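Local coordinates for protein probable aminotransferase (Pseudomonas aeruginosa, PDB 5YKR) that belongs to the class-III aminotransferase family of pyridoxal-phosphate-dependent enzymes and forms a two-subunit assembly with the cofactor covalently bound, at residues Q174-A179 with V184-V189; F162-H167 with T230-V235; T199-E204 with E212-H217. All coordinates share one frame; numbering follows the deposited sequence.

Contact 1 of 3, residues Q174-A179 with V184-V189; sequences QVEFDA and VPRAGV
Arg-186 grips the amide of Gln-174 side-on: NE reaches OE1 of Gln-174 at 2.9 Å and NH2 reaches the same oxygen at 3.0 Å. That oxygen lies in the guanidinium plane while the amide stands nearly upright to it, at 79°. NE comes in almost in line with the amide C=O, whereas NH2 arrives from above the amide plane. The arginine chain bends at chi3 (-43°), which folds the guanidinium back so that one face rests on the peptide joining Gln-174 and Val-175. CG1 of Val-189 packs against CB of Gln-174 at 3.7 Å, crossing the bent glutamine at about a right angle. Glu-176, extended beyond CG, reaches across to the other segment, and its OE1 takes the backbone N-H of Ala-187 at 2.9 Å, met from above the carboxylate plane.

Behind these side chains lies a short antiparallel ladder, in which Glu-176 and Val-184 exchange both backbone hydrogen bonds and Arg-186 N bonds to Gln-174 O. A type II turn from Arg-186 to Val-189 follows, and one water joins Val-175 O to NH1 of Arg-186. NH2 has a second partner in Asn-165 OD1, and Ala-187 O bonds to Asn-321 of the second subunit. The hairpin of strands 175-177 and 183-185 lies against strand 200-203 through Val-175 and Phe-177.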
# COMPACT_ATOMS: atom_id res chain seq x y z
N GLN A 174 8.17 -15.15 -4.04
CA GLN A 174 9.58 -14.93 -3.66
C GLN A 174 10.33 -16.28 -3.62
O GLN A 174 10.80 -16.73 -2.58
CB GLN A 174 9.70 -14.22 -2.33
CG GLN A 174 8.92 -12.91 -2.22
CD GLN A 174 9.54 -11.72 -2.89
OE1 GLN A 174 10.50 -11.85 -3.69
NE2 GLN A 174 9.02 -10.51 -2.57
N VAL A 175 10.48 -16.86 -4.81
CA VAL A 175 11.08 -18.17 -5.01
C VAL A 175 12.04 -18.10 -6.19
O VAL A 175 11.94 -17.19 -7.03
CB VAL A 175 10.06 -19.30 -5.25
CG1 VAL A 175 9.27 -19.58 -3.97
CG2 VAL A 175 9.15 -18.97 -6.40
N GLU A 176 12.95 -19.07 -6.26
CA GLU A 176 13.87 -19.23 -7.40
C GLU A 176 14.18 -20.71 -7.55
O GLU A 176 13.90 -21.51 -6.66
CB GLU A 176 15.15 -18.43 -7.22
CG GLU A 176 16.07 -18.95 -6.13
CD GLU A 176 17.23 -18.03 -5.82
OE1 GLU A 176 17.06 -16.81 -5.91
OE2 GLU A 176 18.31 -18.56 -5.39
N PHE A 177 14.80 -21.06 -8.68
CA PHE A 177 15.32 -22.41 -8.84
C PHE A 177 16.75 -22.46 -8.29
O PHE A 177 17.58 -21.62 -8.64
CB PHE A 177 15.32 -22.85 -10.26
CG PHE A 177 13.97 -23.24 -10.82
CD1 PHE A 177 13.24 -24.24 -10.20
CD2 PHE A 177 13.44 -22.67 -11.96
CE1 PHE A 177 12.01 -24.62 -10.68
CE2 PHE A 177 12.23 -23.05 -12.44
CZ PHE A 177 11.51 -24.03 -11.81
N ASP A 178 17.06 -23.51 -7.53
CA ASP A 178 18.43 -23.79 -7.11
C ASP A 178 19.14 -24.59 -8.22
O ASP A 178 18.59 -24.83 -9.28
CB ASP A 178 18.47 -24.44 -5.72
CG ASP A 178 18.03 -25.88 -5.71
OD1 ASP A 178 17.79 -26.47 -6.78
OD2 ASP A 178 17.94 -26.42 -4.57
N ALA A 179 20.37 -24.99 -7.96
CA ALA A 179 21.20 -25.70 -8.94
C ALA A 179 20.61 -27.04 -9.37
O ALA A 179 20.96 -27.58 -10.45
CB ALA A 179 22.60 -25.90 -8.36
N VAL A 184 13.10 -22.98 -4.30
CA VAL A 184 13.58 -22.58 -2.99
C VAL A 184 13.28 -21.08 -2.78
O VAL A 184 12.95 -20.38 -3.75
CB VAL A 184 15.11 -22.85 -2.83
CG1 VAL A 184 15.41 -24.34 -2.96
CG2 VAL A 184 15.97 -22.02 -3.73
N PRO A 185 13.37 -20.60 -1.55
CA PRO A 185 13.16 -19.17 -1.32
C PRO A 185 14.15 -18.33 -2.16
O PRO A 185 15.30 -18.71 -2.35
CB PRO A 185 13.42 -19.01 0.15
CG PRO A 185 12.98 -20.32 0.71
CD PRO A 185 13.52 -21.31 -0.28
N ARG A 186 13.68 -17.19 -2.67
CA ARG A 186 14.54 -16.29 -3.47
C ARG A 186 15.72 -15.84 -2.61
O ARG A 186 15.53 -15.59 -1.40
CB ARG A 186 13.70 -15.05 -3.93
CG ARG A 186 14.30 -14.45 -5.16
CD ARG A 186 13.72 -13.20 -5.62
NE ARG A 186 12.28 -13.02 -5.64
CZ ARG A 186 11.52 -12.91 -6.72
NH1 ARG A 186 11.92 -13.40 -7.87
NH2 ARG A 186 10.32 -12.32 -6.62
N ALA A 187 16.89 -15.70 -3.23
CA ALA A 187 18.06 -15.30 -2.49
C ALA A 187 17.82 -13.97 -1.79
O ALA A 187 17.38 -13.00 -2.38
CB ALA A 187 19.25 -15.18 -3.42
N GLY A 188 18.16 -13.95 -0.51
CA GLY A 188 17.98 -12.76 0.30
C GLY A 188 16.57 -12.44 0.72
O GLY A 188 16.36 -11.40 1.36
N VAL A 189 15.61 -13.31 0.41
CA VAL A 189 14.23 -13.07 0.83
C VAL A 189 13.79 -14.22 1.74
O VAL A 189 13.57 -15.36 1.31
CB VAL A 189 13.28 -12.97 -0.37
CG1 VAL A 189 11.87 -12.60 0.13
CG2 VAL A 189 13.79 -11.95 -1.42
O HOH W 1 10.97 -16.21 0.28
O HOH W 2 13.44 -15.75 -8.75

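Contact 2 of 3, residues F162-H167 with T230-V235; sequences FNCNYH and TNVGMV
CB of Tyr-166 and CB of Asn-231 meet at 3.5 Å, the close point between two loops that share no direct hydrogen bond. The tyrosine CG turns anti to its own backbone N (chi1 -172°), which carries the ring away from 230-235 and toward His-322 of the second subunit, where the two rings meet. OD1 of Asn-231 lies at the tyrosine ring edge, near the ring plane. Beside this pair, CB of Cys-164 packs on CG2 of Val-232 at 3.7 Å, and CG1 of Val-232 lies 3.7 Å from Cys-164 O; His-402 touches both side chains.

Between the two backbones the fit is looser and water fills in. One water donates to Cys-164 O and accepts from Asn-231 N, at 2.9 and 3.0 Å respectively. A second links Asn-165 O to Asn-231 O. The type II turn from Phe-162 to Asn-165 is tied by Asn-165, whose backbone N and ND2 reach Phe-162 O from opposite faces of its carbonyl plane.

Asn-231 bonds weakly through OD1 to O3 of the modified residue LLP at position 286, so this apolar and water-mediated contact borders the cofactor, with the asparagine's OD1 turned to it, while ND2 bonds weakly to His-428.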
# COMPACT_ATOMS: atom_id res chain seq x y z
N PHE A 162 6.94 -17.21 -12.53
CA PHE A 162 8.11 -17.53 -13.35
C PHE A 162 9.41 -17.20 -12.63
O PHE A 162 9.50 -16.25 -11.85
CB PHE A 162 8.00 -16.83 -14.72
CG PHE A 162 6.82 -17.33 -15.52
CD1 PHE A 162 6.86 -18.56 -16.13
CD2 PHE A 162 5.66 -16.63 -15.60
CE1 PHE A 162 5.79 -19.06 -16.83
CE2 PHE A 162 4.57 -17.13 -16.28
CZ PHE A 162 4.63 -18.35 -16.90
N ASN A 163 10.44 -17.99 -12.92
CA ASN A 163 11.71 -17.80 -12.23
C ASN A 163 12.26 -16.39 -12.56
O ASN A 163 12.24 -15.96 -13.74
CB ASN A 163 12.70 -18.91 -12.64
CG ASN A 163 13.92 -18.99 -11.74
OD1 ASN A 163 13.88 -18.67 -10.55
ND2 ASN A 163 15.08 -19.32 -12.37
N CYS A 164 12.73 -15.70 -11.54
CA CYS A 164 13.27 -14.33 -11.61
C CYS A 164 12.23 -13.29 -11.99
O CYS A 164 12.57 -12.20 -12.44
CB CYS A 164 14.52 -14.24 -12.51
SG CYS A 164 15.81 -15.38 -12.03
N ASN A 165 10.97 -13.57 -11.62
CA ASN A 165 9.90 -12.60 -11.64
C ASN A 165 10.17 -11.44 -10.67
O ASN A 165 10.98 -11.55 -9.73
CB ASN A 165 8.57 -13.25 -11.20
CG ASN A 165 8.52 -13.59 -9.72
OD1 ASN A 165 8.35 -12.70 -8.91
ND2 ASN A 165 8.69 -14.88 -9.36
N TYR A 166 9.41 -10.36 -10.84
CA TYR A 166 9.14 -9.47 -9.68
C TYR A 166 7.73 -8.96 -9.82
O TYR A 166 7.36 -8.42 -10.86
CB TYR A 166 10.11 -8.29 -9.51
CG TYR A 166 9.91 -7.53 -8.21
CD1 TYR A 166 10.19 -8.15 -7.01
CD2 TYR A 166 9.43 -6.22 -8.16
CE1 TYR A 166 10.00 -7.53 -5.80
CE2 TYR A 166 9.25 -5.57 -6.92
CZ TYR A 166 9.56 -6.26 -5.75
OH TYR A 166 9.40 -5.66 -4.49
N HIS A 167 6.96 -9.08 -8.72
CA HIS A 167 5.56 -8.62 -8.63
C HIS A 167 5.30 -7.79 -7.36
O HIS A 167 4.11 -7.57 -7.04
CB HIS A 167 4.63 -9.81 -8.72
CG HIS A 167 4.75 -10.51 -10.01
ND1 HIS A 167 4.29 -9.97 -11.19
CD2 HIS A 167 5.32 -11.69 -10.33
CE1 HIS A 167 4.61 -10.79 -12.21
NE2 HIS A 167 5.23 -11.84 -11.70
N THR A 230 10.73 -7.80 -17.03
CA THR A 230 11.51 -6.56 -16.93
C THR A 230 12.32 -6.43 -15.68
O THR A 230 13.01 -5.43 -15.50
CB THR A 230 10.61 -5.31 -17.03
OG1 THR A 230 9.76 -5.24 -15.89
CG2 THR A 230 9.79 -5.33 -18.33
N ASN A 231 12.29 -7.44 -14.82
CA ASN A 231 12.91 -7.34 -13.51
C ASN A 231 14.08 -8.31 -13.30
O ASN A 231 14.43 -8.63 -12.17
CB ASN A 231 11.83 -7.45 -12.44
CG ASN A 231 10.90 -6.25 -12.41
OD1 ASN A 231 9.61 -6.36 -12.56
ND2 ASN A 231 11.48 -5.13 -12.14
N VAL A 232 14.69 -8.71 -14.42
CA VAL A 232 15.94 -9.49 -14.41
C VAL A 232 16.71 -9.14 -15.68
O VAL A 232 17.10 -10.01 -16.47
CB VAL A 232 15.64 -11.01 -14.21
CG1 VAL A 232 14.79 -11.59 -15.36
CG2 VAL A 232 16.91 -11.77 -13.97
N GLY A 233 16.82 -7.85 -15.95
CA GLY A 233 16.93 -7.45 -17.33
C GLY A 233 15.62 -7.76 -18.06
O GLY A 233 14.60 -8.13 -17.43
N MET A 234 15.64 -7.66 -19.37
CA MET A 234 14.44 -7.91 -20.16
C MET A 234 14.42 -9.26 -20.81
O MET A 234 15.36 -9.63 -21.46
CB MET A 234 14.30 -6.84 -21.23
CG MET A 234 13.91 -5.51 -20.66
SD MET A 234 13.86 -4.22 -21.96
CE MET A 234 13.28 -2.93 -20.93
N VAL A 235 13.33 -10.00 -20.62
CA VAL A 235 13.15 -11.32 -21.23
C VAL A 235 11.92 -11.26 -22.12
O VAL A 235 10.75 -11.27 -21.65
CB VAL A 235 12.99 -12.45 -20.18
CG1 VAL A 235 12.97 -13.79 -20.91
CG2 VAL A 235 14.08 -12.37 -19.11
O HOH W 3 11.41 -10.21 -14.21
O HOH W 4 13.50 -10.24 -9.95

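Contact 3 of 3, residues T199-E204 with E212-H217; sequences TTRLVE and EAALAH
Arg-201 leaves the strand with CB directed at the segment 212-217, and its guanidinium lies flat on the ring of His-217. CG is anti to the carbonyl carbon (chi1 -65°), and from there the chain runs fully extended to NE, bringing the tip to His-217. CD of Arg-201 passes the backbone oxygen of Ala-214 at 3.6 Å, and CB of Ala-214 is a little farther off. Within 212-217, NE of Arg-201 comes nearest to CD2 of His-217, at 3.7 Å. CZ of Arg-201 sits over the CG and CD2 side of the imidazole, 3.4 Å from CD2 of His-217. At the tip the two amino groups part: NH1 leans over the ring between CD2 and NE2, offset toward the rim, while NH2 of Arg-201 lies 3.4 Å from CG of His-217 and close to its CB. The two planes are only 10° from parallel, a stack in which each group covers one face of the other. NH2 also forms a salt bridge with Asp-219, which would offset the charge and may limit rotation of the guanidinium.

Two residues along the strand, CG2 of Val-203 touches CB of Ala-214 at 4.0 Å, a thin apolar joint beside the stack. Together they lay helix 208-215 and the residues after it against strand 200-203, an outermost strand of the seven-stranded sheet. Strand 200-203, helix 208-215 and strand 220-225 form a beta-alpha-beta crossover, with strand 158-162 lying between the two parallel strands; Leu-215 on the same helix packs on Val-160 and Val-220 of the next two strands.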
# COMPACT_ATOMS: atom_id res chain seq x y z
N THR A 199 2.08 -23.17 -1.63
CA THR A 199 1.47 -21.99 -2.26
C THR A 199 1.80 -21.77 -3.72
O THR A 199 1.08 -21.03 -4.40
CB THR A 199 1.89 -20.70 -1.53
OG1 THR A 199 3.30 -20.57 -1.55
CG2 THR A 199 1.46 -20.76 -0.06
N THR A 200 2.89 -22.36 -4.21
CA THR A 200 3.51 -21.91 -5.44
C THR A 200 4.02 -23.07 -6.28
O THR A 200 4.58 -24.03 -5.74
CB THR A 200 4.69 -20.96 -5.10
OG1 THR A 200 4.29 -20.00 -4.12
CG2 THR A 200 5.30 -20.31 -6.31
N ARG A 201 3.83 -22.93 -7.61
CA ARG A 201 4.52 -23.77 -8.59
C ARG A 201 5.37 -22.83 -9.45
O ARG A 201 4.89 -21.79 -9.92
CB ARG A 201 3.58 -24.63 -9.41
CG ARG A 201 2.87 -25.70 -8.58
CD ARG A 201 1.97 -26.59 -9.46
NE ARG A 201 1.27 -27.62 -8.68
CZ ARG A 201 1.86 -28.71 -8.22
NH1 ARG A 201 3.14 -28.99 -8.49
NH2 ARG A 201 1.17 -29.56 -7.50
N LEU A 202 6.64 -23.14 -9.58
CA LEU A 202 7.60 -22.32 -10.32
C LEU A 202 7.92 -22.94 -11.66
O LEU A 202 8.14 -24.16 -11.77
CB LEU A 202 8.84 -22.14 -9.50
CG LEU A 202 9.90 -21.20 -10.03
CD1 LEU A 202 9.35 -19.77 -10.15
CD2 LEU A 202 11.21 -21.22 -9.19
N VAL A 203 7.95 -22.11 -12.69
CA VAL A 203 8.31 -22.48 -14.05
C VAL A 203 9.25 -21.45 -14.63
O VAL A 203 9.25 -20.31 -14.18
CB VAL A 203 6.99 -22.59 -14.89
CG1 VAL A 203 7.23 -23.11 -16.25
CG2 VAL A 203 5.93 -23.46 -14.18
N GLU A 204 10.05 -21.82 -15.61
CA GLU A 204 10.78 -20.80 -16.40
C GLU A 204 9.82 -20.22 -17.44
O GLU A 204 8.95 -20.92 -18.00
CB GLU A 204 11.99 -21.39 -17.15
CG GLU A 204 13.19 -21.73 -16.30
CD GLU A 204 13.93 -20.57 -15.68
OE1 GLU A 204 13.69 -19.39 -15.99
OE2 GLU A 204 14.79 -20.86 -14.82
N GLU A 212 2.52 -26.68 -18.86
CA GLU A 212 1.51 -27.73 -18.94
C GLU A 212 1.62 -28.70 -17.76
O GLU A 212 0.61 -29.03 -17.10
CB GLU A 212 1.62 -28.45 -20.28
CG GLU A 212 0.80 -29.71 -20.42
CD GLU A 212 -0.68 -29.57 -20.29
OE1 GLU A 212 -1.17 -28.69 -20.98
OE2 GLU A 212 -1.37 -30.36 -19.53
N ALA A 213 2.85 -29.14 -17.50
CA ALA A 213 3.06 -30.08 -16.40
C ALA A 213 2.63 -29.50 -15.04
O ALA A 213 2.04 -30.18 -14.19
CB ALA A 213 4.50 -30.55 -16.33
N ALA A 214 2.91 -28.22 -14.84
CA ALA A 214 2.48 -27.56 -13.60
C ALA A 214 0.96 -27.46 -13.46
O ALA A 214 0.40 -27.79 -12.43
CB ALA A 214 3.09 -26.16 -13.52
N LEU A 215 0.29 -26.99 -14.52
CA LEU A 215 -1.16 -26.82 -14.47
C LEU A 215 -1.93 -28.13 -14.38
O LEU A 215 -3.02 -28.18 -13.79
CB LEU A 215 -1.66 -26.02 -15.68
CG LEU A 215 -1.06 -24.65 -15.87
CD1 LEU A 215 -1.74 -23.94 -17.05
CD2 LEU A 215 -1.10 -23.79 -14.62
N ALA A 216 -1.34 -29.21 -14.92
CA ALA A 216 -2.02 -30.50 -14.97
C ALA A 216 -2.29 -31.09 -13.59
O ALA A 216 -3.13 -31.97 -13.44
CB ALA A 216 -1.22 -31.50 -15.82
N HIS A 217 -1.59 -30.62 -12.57
CA HIS A 217 -1.88 -31.08 -11.19
C HIS A 217 -3.28 -30.71 -10.73
O HIS A 217 -3.79 -31.30 -9.78
CB HIS A 217 -0.85 -30.59 -10.18
CG HIS A 217 0.53 -31.05 -10.48
ND1 HIS A 217 0.98 -32.33 -10.21
CD2 HIS A 217 1.52 -30.43 -11.14
CE1 HIS A 217 2.23 -32.42 -10.62
NE2 HIS A 217 2.59 -31.30 -11.19

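Overall arrangement
Contact 2 lies deepest, about 10 Å from the chain's centre to its own; contacts 1 and 3 are farther out, at about 20 and 24 Å. Their chemistry differs accordingly: contact 2 joins loops through small apolar touches and bridging waters, contact 1 is a hairpin rich in direct hydrogen bonds, and contact 3 is a cation stacked on a ring near the surface. Strand 200-203 serves both outer contacts: Arg-201 and Val-203 point to the helix of contact 3, while Leu-202 between them points away from it, to the hairpin of contact 1. Asn-163 joins all three, bonding to Phe-177, Val-203 and Glu-204. Contacts 1 and 3 are both nested within the chain loop closed by contact 2.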